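Long-range contacts in alpha-glucosidase ([Eubacterium] rectale, PDB 6PNR), which probably hydrolyses alpha-glycosides of sulfoquinovose as a GH31-family sulfoquinovosidase, and is captured here with an aza-sugar inhibitor: residues A[108-114]-A[192-198]; A[504-508]-A[539-544]. One frame throughout, in Å; residues are numbered along the deposited sequence. Where two conformers were deposited one is given.

Contact 1 (A[108-114]-A[192-198]); sequences ADKEEKC and FRNDSFH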
ATOM      1  N   ALA A 108     -20.459  14.638 -14.276  1.00 38.59           N
ATOM      2  CA  ALA A 108     -20.630  15.083 -12.901  1.00 35.55           C
ATOM      3  C   ALA A 108     -20.133  16.512 -12.769  1.00 37.12           C
ATOM      4  O   ALA A 108     -19.485  17.051 -13.667  1.00 40.90           O
ATOM      5  CB  ALA A 108     -19.889  14.159 -11.933  1.00 32.75           C
ATOM      6  N   ASP A 109     -20.431  17.126 -11.632  1.00 39.75           N
ATOM      7  CA  ASP A 109     -19.870  18.428 -11.310  1.00 43.03           C
ATOM      8  C   ASP A 109     -19.316  18.393  -9.891  1.00 46.77           C
ATOM      9  O   ASP A 109     -19.565  17.457  -9.123  1.00 39.03           O
ATOM     10  CB  ASP A 109     -20.903  19.554 -11.492  1.00 44.30           C
ATOM     11  CG  ASP A 109     -22.117  19.409 -10.589  1.00 49.30           C
ATOM     12  OD1 ASP A 109     -21.995  18.879  -9.466  1.00 44.08           O
ATOM     13  OD2 ASP A 109     -23.211  19.843 -11.006  1.00 52.82           O
ATOM     14  N   LYS A 110     -18.573  19.447  -9.543  1.00 43.77           N
ATOM     15  CA  LYS A 110     -17.773  19.427  -8.323  1.00 45.70           C
ATOM     16  C   LYS A 110     -18.632  19.295  -7.069  1.00 43.25           C
ATOM     17  O   LYS A 110     -18.208  18.660  -6.100  1.00 38.22           O
ATOM     18  CB  LYS A 110     -16.903  20.686  -8.254  1.00 49.06           C
ATOM     19  CG  LYS A 110     -15.927  20.706  -7.086  1.00 56.26           C
ATOM     20  CD  LYS A 110     -15.104  21.997  -7.043  1.00 66.26           C
ATOM     21  CE  LYS A 110     -14.076  21.963  -5.910  1.00 71.71           C
ATOM     22  NZ  LYS A 110     -13.214  23.179  -5.871  1.00 83.45           N
ATOM     23  N   GLU A 111     -19.839  19.860  -7.067  1.00 43.60           N
ATOM     24  CA  GLU A 111     -20.650  19.878  -5.856  1.00 44.34           C
ATOM     25  C   GLU A 111     -21.474  18.608  -5.655  1.00 39.46           C
ATOM     26  O   GLU A 111     -22.091  18.453  -4.598  1.00 38.63           O
ATOM     27  CB  GLU A 111     -21.586  21.092  -5.866  1.00 50.87           C
ATOM     28  CG  GLU A 111     -20.882  22.450  -5.945  1.00 53.55           C
ATOM     29  CD  GLU A 111     -20.402  22.801  -7.355  1.00 58.24           C
ATOM     30  OE1 GLU A 111     -20.818  22.128  -8.327  1.00 53.64           O
ATOM     31  OE2 GLU A 111     -19.601  23.752  -7.490  1.00 61.48           O
ATOM     32  N   GLU A 112     -21.507  17.713  -6.632  1.00 36.17           N
ATOM     33  CA  GLU A 112     -22.324  16.513  -6.550  1.00 35.97           C
ATOM     34  C   GLU A 112     -21.786  15.545  -5.492  1.00 33.67           C
ATOM     35  O   GLU A 112     -20.576  15.434  -5.273  1.00 32.84           O
ATOM     36  CB  GLU A 112     -22.352  15.829  -7.916  1.00 35.56           C
ATOM     37  CG  GLU A 112     -23.142  14.538  -7.989  1.00 37.72           C
ATOM     38  CD  GLU A 112     -23.146  13.962  -9.394  1.00 38.34           C
ATOM     39  OE1 GLU A 112     -22.645  14.652 -10.311  1.00 37.63           O
ATOM     40  OE2 GLU A 112     -23.636  12.827  -9.576  1.00 38.55           O
ATOM     41  N   LYS A 113     -22.701  14.831  -4.840  1.00 31.13           N
ATOM     42  CA  LYS A 113     -22.344  13.793  -3.885  1.00 31.03           C
ATOM     43  C   LYS A 113     -23.024  12.487  -4.279  1.00 38.33           C
ATOM     44  O   LYS A 113     -24.016  12.480  -5.012  1.00 32.98           O
ATOM     45  CB  LYS A 113     -22.716  14.217  -2.457  1.00 34.92           C
ATOM     46  CG  LYS A 113     -21.860  15.384  -2.010  1.00 34.82           C
ATOM     47  CD  LYS A 113     -22.358  16.114  -0.802  1.00 37.81           C
ATOM     48  CE  LYS A 113     -21.377  17.255  -0.526  1.00 40.83           C
ATOM     49  NZ  LYS A 113     -21.780  18.098   0.618  1.00 53.43           N
ATOM     50  N   CYS A 114     -22.470  11.377  -3.787  1.00 33.77           N
ATOM     51  CA  CYS A 114     -22.862  10.038  -4.213  1.00 30.15           C
ATOM     52  C   CYS A 114     -22.848   9.089  -3.024  1.00 31.16           C
ATOM     53  O   CYS A 114     -21.965   9.170  -2.163  1.00 28.95           O
ATOM     54  CB  CYS A 114     -21.926   9.504  -5.299  1.00 30.87           C
ATOM     55  SG  CYS A 114     -21.989  10.434  -6.855  1.00 36.14           S
ATOM     56  N   PHE A 192     -14.826   7.907  -7.887  1.00 28.52           N
ATOM     57  CA  PHE A 192     -15.453   9.222  -7.750  1.00 31.50           C
ATOM     58  C   PHE A 192     -14.432  10.312  -7.414  1.00 30.16           C
ATOM     59  O   PHE A 192     -14.761  11.293  -6.730  1.00 29.68           O
ATOM     60  CB  PHE A 192     -16.546   9.201  -6.685  1.00 28.41           C
ATOM     61  CG  PHE A 192     -17.579   8.122  -6.880  1.00 37.34           C
ATOM     62  CD1 PHE A 192     -18.705   8.352  -7.663  1.00 33.02           C
ATOM     63  CD2 PHE A 192     -17.430   6.884  -6.265  1.00 33.76           C
ATOM     64  CE1 PHE A 192     -19.671   7.355  -7.846  1.00 29.73           C
ATOM     65  CE2 PHE A 192     -18.385   5.885  -6.439  1.00 30.92           C
ATOM     66  CZ  PHE A 192     -19.514   6.125  -7.231  1.00 32.97           C
ATOM     67  N   ARG A 193     -13.196  10.153  -7.886  0.51 30.13           N
ATOM     68  CA  ARG A 193     -12.121  11.074  -7.542  0.51 30.45           C
ATOM     69  C   ARG A 193     -12.071  12.312  -8.432  0.51 33.66           C
ATOM     70  O   ARG A 193     -11.449  13.306  -8.044  0.51 33.32           O
ATOM     71  CB  ARG A 193     -10.773  10.347  -7.597  0.51 31.79           C
ATOM     72  CG  ARG A 193     -10.581   9.327  -6.472  0.51 31.87           C
ATOM     73  CD  ARG A 193      -9.304   8.511  -6.661  0.51 33.98           C
ATOM     74  NE  ARG A 193      -9.432   7.571  -7.769  0.51 31.26           N
ATOM     75  CZ  ARG A 193      -8.558   6.610  -8.041  0.51 33.44           C
ATOM     76  NH1 ARG A 193      -7.471   6.462  -7.288  0.51 32.06           N
ATOM     77  NH2 ARG A 193      -8.773   5.797  -9.068  0.51 27.60           N
ATOM     78  N   ASN A 194     -12.723  12.296  -9.590  1.00 33.48           N
ATOM     79  CA  ASN A 194     -12.622  13.388 -10.556  1.00 34.91           C
ATOM     80  C   ASN A 194     -13.841  14.309 -10.488  1.00 38.16           C
ATOM     81  O   ASN A 194     -14.976  13.843 -10.365  1.00 32.72           O
ATOM     82  CB  ASN A 194     -12.455  12.823 -11.965  1.00 35.86           C
ATOM     83  CG  ASN A 194     -11.208  11.971 -12.100  1.00 39.25           C
ATOM     84  OD1 ASN A 194     -11.248  10.747 -11.965  1.00 43.41           O
ATOM     85  ND2 ASN A 194     -10.092  12.614 -12.361  1.00 33.66           N
ATOM     86  N   ASP A 195     -13.593  15.626 -10.558  1.00 38.76           N
ATOM     87  CA  ASP A 195     -14.667  16.612 -10.408  1.00 39.07           C
ATOM     88  C   ASP A 195     -15.713  16.508 -11.513  1.00 37.21           C
ATOM     89  O   ASP A 195     -16.902  16.752 -11.275  1.00 35.74           O
ATOM     90  CB  ASP A 195     -14.106  18.039 -10.416  1.00 41.34           C
ATOM     91  CG  ASP A 195     -13.449  18.437  -9.111  1.00 51.52           C
ATOM     92  OD1 ASP A 195     -13.774  17.864  -8.049  1.00 49.98           O
ATOM     93  OD2 ASP A 195     -12.602  19.355  -9.159  1.00 50.51           O
ATOM     94  N   SER A 196     -15.299  16.225 -12.741  1.00 38.15           N
ATOM     95  CA  SER A 196     -16.230  16.373 -13.855  1.00 38.56           C
ATOM     96  C   SER A 196     -16.844  15.055 -14.308  1.00 41.08           C
ATOM     97  O   SER A 196     -17.625  15.051 -15.266  1.00 38.66           O
ATOM     98  CB  SER A 196     -15.545  17.069 -15.043  1.00 36.49           C
ATOM     99  OG  SER A 196     -14.497  16.283 -15.587  1.00 44.61           O
ATOM    100  N   PHE A 197     -16.523  13.944 -13.647  1.00 35.88           N
ATOM    101  CA  PHE A 197     -17.075  12.661 -14.057  1.00 35.63           C
ATOM    102  C   PHE A 197     -16.845  11.620 -12.967  1.00 37.28           C
ATOM    103  O   PHE A 197     -15.847  11.670 -12.241  1.00 36.56           O
ATOM    104  CB  PHE A 197     -16.471  12.169 -15.385  1.00 34.55           C
ATOM    105  CG  PHE A 197     -14.973  11.972 -15.363  1.00 39.83           C
ATOM    106  CD1 PHE A 197     -14.421  10.749 -14.992  1.00 38.65           C
ATOM    107  CD2 PHE A 197     -14.117  12.995 -15.758  1.00 38.43           C
ATOM    108  CE1 PHE A 197     -13.041  10.563 -14.978  1.00 38.34           C
ATOM    109  CE2 PHE A 197     -12.736  12.815 -15.755  1.00 35.39           C
ATOM    110  CZ  PHE A 197     -12.195  11.595 -15.367  1.00 36.59           C
ATOM    111  N   HIS A 198     -17.794  10.701 -12.853  1.00 31.45           N
ATOM    112  CA  HIS A 198     -17.573   9.414 -12.209  1.00 33.07           C
ATOM    113  C   HIS A 198     -17.111   8.436 -13.277  1.00 31.48           C
ATOM    114  O   HIS A 198     -17.494   8.550 -14.445  1.00 34.93           O
ATOM    115  CB  HIS A 198     -18.847   8.878 -11.546  1.00 26.52           C
ATOM    116  CG  HIS A 198     -19.692   9.927 -10.891  1.00 34.69           C
ATOM    117  ND1 HIS A 198     -19.182  10.866 -10.025  1.00 32.04           N
ATOM    118  CD2 HIS A 198     -21.021  10.180 -10.979  1.00 29.73           C
ATOM    119  CE1 HIS A 198     -20.157  11.651  -9.603  1.00 32.89           C
ATOM    120  NE2 HIS A 198     -21.285  11.254 -10.165  1.00 33.19           N
TER
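His198 and Glu112 are joined by a hydrogen bond. His198 NE2 gives its hydrogen to Glu112 OE2 at 2.9 Å, and the bond is nearly straight (165°). The oxygen lies in the plane of the imidazole, at its edge. The imidazole nitrogen, in contrast, meets OE2 from above the carboxylate plane, and the two planes stand 76° apart. Glu112 reaches the ring with a fully extended chain, its CG anti to the backbone N (chi1 179°). OE2 is also bonded to Ser174 OG, so two partners hold this buried oxygen.

The imidazole is packed on both faces. Ala108 CB sits over one face as a CH-pi contact, 3.4 Å from His198 CE1. Phe192 CE1 lies over the opposite face, toward the rim. Cys114 SG approaches the same imidazole obliquely, 3.5 Å from NE2 of His198, and also touches Phe192 CD1 at 4.0 Å.

The other end of the contact is more exposed. Ala108 N bonds to Ser196 O at 3.0 Å. Lys110 and Asp195 run side by side, and Lys110 CG is 3.7 Å from Asp195 OD1. Their charged ends remain apart, with Lys110 NZ 5.1 Å from Asp195 OD2.

Residues 109-112 form a type I turn in the connection between strands 101-107 and 114-118. Arg127 bonds to carbonyls of both segments. Phe172 packs against Phe192 and His198, and Phe197 touches Tyr50 of the second subunit. The contact thus lies where the chain passes from one antiparallel sheet to the other, beside the turn joining strands 188-194 and 197-202.

Contact 2 (A[504-508]-A[539-544]); sequences KELFL and DTMERL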
ATOM      1  N   LYS A 504     -16.878  -2.691  29.515  1.00 24.93           N
ATOM      2  CA  LYS A 504     -18.252  -2.440  29.938  1.00 25.92           C
ATOM      3  C   LYS A 504     -18.825  -1.206  29.256  1.00 30.74           C
ATOM      4  O   LYS A 504     -19.955  -1.227  28.747  1.00 29.00           O
ATOM      5  CB  LYS A 504     -18.305  -2.271  31.461  1.00 23.99           C
ATOM      6  CG  LYS A 504     -19.645  -1.741  31.999  1.00 22.16           C
ATOM      7  CD  LYS A 504     -19.591  -1.603  33.540  1.00 29.50           C
ATOM      8  CE  LYS A 504     -20.839  -0.930  34.093  1.00 29.72           C
ATOM      9  NZ  LYS A 504     -20.983  -1.146  35.576  1.00 30.00           N
ATOM     10  N   GLU A 505     -18.063  -0.111  29.245  1.00 27.03           N
ATOM     11  CA  GLU A 505     -18.583   1.125  28.672  1.00 29.60           C
ATOM     12  C   GLU A 505     -18.926   0.937  27.198  1.00 26.45           C
ATOM     13  O   GLU A 505     -19.952   1.440  26.717  1.00 28.31           O
ATOM     14  CB  GLU A 505     -17.562   2.257  28.848  1.00 29.43           C
ATOM     15  CG  GLU A 505     -18.053   3.619  28.329  1.00 32.64           C
ATOM     16  CD  GLU A 505     -16.925   4.621  28.125  1.00 36.33           C
ATOM     17  OE1 GLU A 505     -15.747   4.202  28.151  1.00 36.66           O
ATOM     18  OE2 GLU A 505     -17.216   5.818  27.915  1.00 33.34           O
ATOM     19  N   LEU A 506     -18.076   0.219  26.468  1.00 24.88           N
ATOM     20  CA  LEU A 506     -18.345  -0.052  25.056  1.00 25.69           C
ATOM     21  C   LEU A 506     -19.628  -0.853  24.877  1.00 25.82           C
ATOM     22  O   LEU A 506     -20.450  -0.541  24.010  1.00 30.89           O
ATOM     23  CB  LEU A 506     -17.176  -0.802  24.425  1.00 22.90           C
ATOM     24  CG  LEU A 506     -17.554  -1.144  22.976  1.00 29.72           C
ATOM     25  CD1 LEU A 506     -17.555   0.128  22.110  1.00 24.12           C
ATOM     26  CD2 LEU A 506     -16.683  -2.207  22.424  1.00 29.14           C
ATOM     27  N   PHE A 507     -19.807  -1.910  25.670  1.00 25.21           N
ATOM     28  CA  PHE A 507     -21.028  -2.690  25.544  1.00 24.99           C
ATOM     29  C   PHE A 507     -22.248  -1.813  25.774  1.00 26.96           C
ATOM     30  O   PHE A 507     -23.232  -1.901  25.025  1.00 29.20           O
ATOM     31  CB  PHE A 507     -21.033  -3.875  26.519  1.00 26.18           C
ATOM     32  CG  PHE A 507     -22.325  -4.651  26.499  1.00 23.52           C
ATOM     33  CD1 PHE A 507     -23.418  -4.232  27.258  1.00 27.25           C
ATOM     34  CD2 PHE A 507     -22.467  -5.766  25.693  1.00 27.87           C
ATOM     35  CE1 PHE A 507     -24.630  -4.918  27.213  1.00 27.46           C
ATOM     36  CE2 PHE A 507     -23.673  -6.460  25.644  1.00 27.63           C
ATOM     37  CZ  PHE A 507     -24.754  -6.032  26.409  1.00 26.24           C
ATOM     38  N   LEU A 508     -22.202  -0.959  26.803  1.00 21.49           N
ATOM     39  CA  LEU A 508     -23.371  -0.157  27.145  1.00 26.50           C
ATOM     40  C   LEU A 508     -23.646   0.923  26.100  1.00 25.27           C
ATOM     41  O   LEU A 508     -24.807   1.161  25.749  1.00 26.57           O
ATOM     42  CB  LEU A 508     -23.196   0.459  28.533  1.00 26.98           C
ATOM     43  CG  LEU A 508     -23.295  -0.568  29.666  1.00 28.66           C
ATOM     44  CD1 LEU A 508     -22.863   0.061  30.978  1.00 29.92           C
ATOM     45  CD2 LEU A 508     -24.711  -1.124  29.757  1.00 34.45           C
ATOM     46  N   ASP A 539     -24.417  -4.287  37.626  1.00 33.28           N
ATOM     47  CA  ASP A 539     -24.834  -2.952  37.205  1.00 32.90           C
ATOM     48  C   ASP A 539     -25.168  -2.930  35.718  1.00 34.71           C
ATOM     49  O   ASP A 539     -26.136  -2.276  35.298  1.00 32.81           O
ATOM     50  CB  ASP A 539     -23.742  -1.926  37.532  1.00 33.75           C
ATOM     51  CG  ASP A 539     -24.108  -0.508  37.093  1.00 38.60           C
ATOM     52  OD1 ASP A 539     -25.062   0.063  37.660  1.00 36.27           O
ATOM     53  OD2 ASP A 539     -23.442   0.037  36.180  1.00 36.63           O
ATOM     54  N   THR A 540     -24.398  -3.663  34.913  1.00 28.87           N
ATOM     55  CA  THR A 540     -24.672  -3.739  33.481  1.00 25.71           C
ATOM     56  C   THR A 540     -25.998  -4.433  33.205  1.00 28.78           C
ATOM     57  O   THR A 540     -26.763  -3.997  32.335  1.00 26.71           O
ATOM     58  CB  THR A 540     -23.530  -4.463  32.759  1.00 30.09           C
ATOM     59  OG1 THR A 540     -22.297  -3.772  32.998  1.00 31.83           O
ATOM     60  CG2 THR A 540     -23.775  -4.487  31.253  1.00 26.89           C
ATOM     61  N   MET A 541     -26.298  -5.510  33.935  1.00 25.61           N
ATOM     62  CA  MET A 541     -27.563  -6.198  33.705  1.00 26.92           C
ATOM     63  C   MET A 541     -28.749  -5.323  34.106  1.00 32.54           C
ATOM     64  O   MET A 541     -29.795  -5.339  33.441  1.00 29.87           O
ATOM     65  CB  MET A 541     -27.580  -7.534  34.447  1.00 26.13           C
ATOM     66  CG  MET A 541     -26.689  -8.549  33.777  1.00 32.69           C
ATOM     67  SD  MET A 541     -26.783 -10.197  34.461  1.00 34.12           S
ATOM     68  CE  MET A 541     -25.695 -10.000  35.857  1.00 31.22           C
ATOM     69  N   GLU A 542     -28.600  -4.535  35.169  1.00 32.05           N
ATOM     70  CA  GLU A 542     -29.664  -3.612  35.546  1.00 33.96           C
ATOM     71  C   GLU A 542     -29.848  -2.528  34.491  1.00 28.69           C
ATOM     72  O   GLU A 542     -30.984  -2.177  34.143  1.00 29.65           O
ATOM     73  CB  GLU A 542     -29.357  -2.995  36.912  1.00 35.10           C
ATOM     74  CG  GLU A 542     -29.314  -4.020  38.043  1.00 41.93           C
ATOM     75  CD  GLU A 542     -28.575  -3.503  39.280  1.00 53.29           C
ATOM     76  OE1 GLU A 542     -28.428  -2.264  39.408  1.00 53.11           O
ATOM     77  OE2 GLU A 542     -28.134  -4.338  40.113  1.00 50.66           O
ATOM     78  N   ARG A 543     -28.739  -1.998  33.965  1.00 28.86           N
ATOM     79  CA  ARG A 543     -28.809  -1.004  32.896  1.00 28.07           C
ATOM     80  C   ARG A 543     -29.409  -1.593  31.625  1.00 28.64           C
ATOM     81  O   ARG A 543     -30.222  -0.948  30.958  1.00 31.83           O
ATOM     82  CB  ARG A 543     -27.411  -0.450  32.608  1.00 27.48           C
ATOM     83  CG  ARG A 543     -26.890   0.528  33.648  1.00 29.64           C
ATOM     84  CD  ARG A 543     -25.417   0.818  33.376  1.00 32.92           C
ATOM     85  NE  ARG A 543     -24.866   1.826  34.272  1.00 36.42           N
ATOM     86  CZ  ARG A 543     -24.966   3.132  34.055  1.00 40.81           C
ATOM     87  NH1 ARG A 543     -25.602   3.575  32.974  1.00 39.85           N
ATOM     88  NH2 ARG A 543     -24.430   3.991  34.911  1.00 45.40           N
ATOM     89  N   LEU A 544     -28.980  -2.800  31.249  1.00 29.85           N
ATOM     90  CA  LEU A 544     -29.476  -3.418  30.028  1.00 26.10           C
ATOM     91  C   LEU A 544     -30.981  -3.675  30.120  1.00 27.13           C
ATOM     92  O   LEU A 544     -31.709  -3.522  29.130  1.00 25.79           O
ATOM     93  CB  LEU A 544     -28.700  -4.713  29.763  1.00 24.53           C
ATOM     94  CG  LEU A 544     -29.018  -5.480  28.483  1.00 30.18           C
ATOM     95  CD1 LEU A 544     -28.802  -4.574  27.283  1.00 22.98           C
ATOM     96  CD2 LEU A 544     -28.118  -6.703  28.405  1.00 27.70           C
TER
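Leu508 and Phe507 pack against Thr540, Arg543 and Leu544 in the tight part of this contact. The two short helical segments run almost parallel, 10° apart, with their axes 11.1 Å from each other. Side chains therefore fill the space between the backbones.

Thr540 CG2 touches two apolar groups of the facing helix. It is 3.8 Å from Leu508 CD2 and 4.0 Å from Phe507 CD1. The methyl lies anti to the backbone N, while OG1 lies beside that N (chi1 -58°). This turns the methyl to the apolar side and the hydroxyl to Lys504, whose methylene chain slides past it in the opposite direction. OG1 is hydrogen-bonded to Asp537. Leu544 CD2 meets the edge of the Phe507 ring, near its plane, 4.0 Å from CZ. On the other flank, Leu508 CD1 touches Arg543 CD at 3.6 Å, the two side chains crossing at about a right angle.

The more exposed side is polar. Lys504 is extended, with CG anti to the backbone N (chi1 169°), and its NZ makes a salt bridge to Asp539 OD2 at 2.8 Å. It uses the anti lone pair of that oxygen. Arg543 NE binds the same Asp539 OD2 at 3.0 Å from the syn side, tilted from the carboxylate plane. Lys504 NZ also pairs with Asp537, and Arg543 NH1 bonds to Leu641 O.

One carboxylate oxygen thus accepts from two cations, one on each helix. This shared acceptor probably offsets the like charges of Lys504 and Arg543, and would favour an ionised Asp539. The positive charges of the helix pair are probably balanced locally by Asp539 and Asp537, next to an apolar part that relies on van der Waals contact.

Contact 1 and contact 2 lie in different parts of the chain and do not touch. Their centres are 44 Å apart, and their nearest atoms about 26 Å. They follow in series: 108-114 with 192-198 closes before 504-508 with 539-544 opens. Contact 1 belongs to the N-terminal beta-sheet region. Contact 2 pairs two helices within the family 31 TIM-barrel range, and no other chain of the assembly touches its segments. It lies outside the first shell of the inhibitor: the Phe507 side chain is about 14 Å from the bound aza-sugar. Neither contact supplies a residue that lines this pocket.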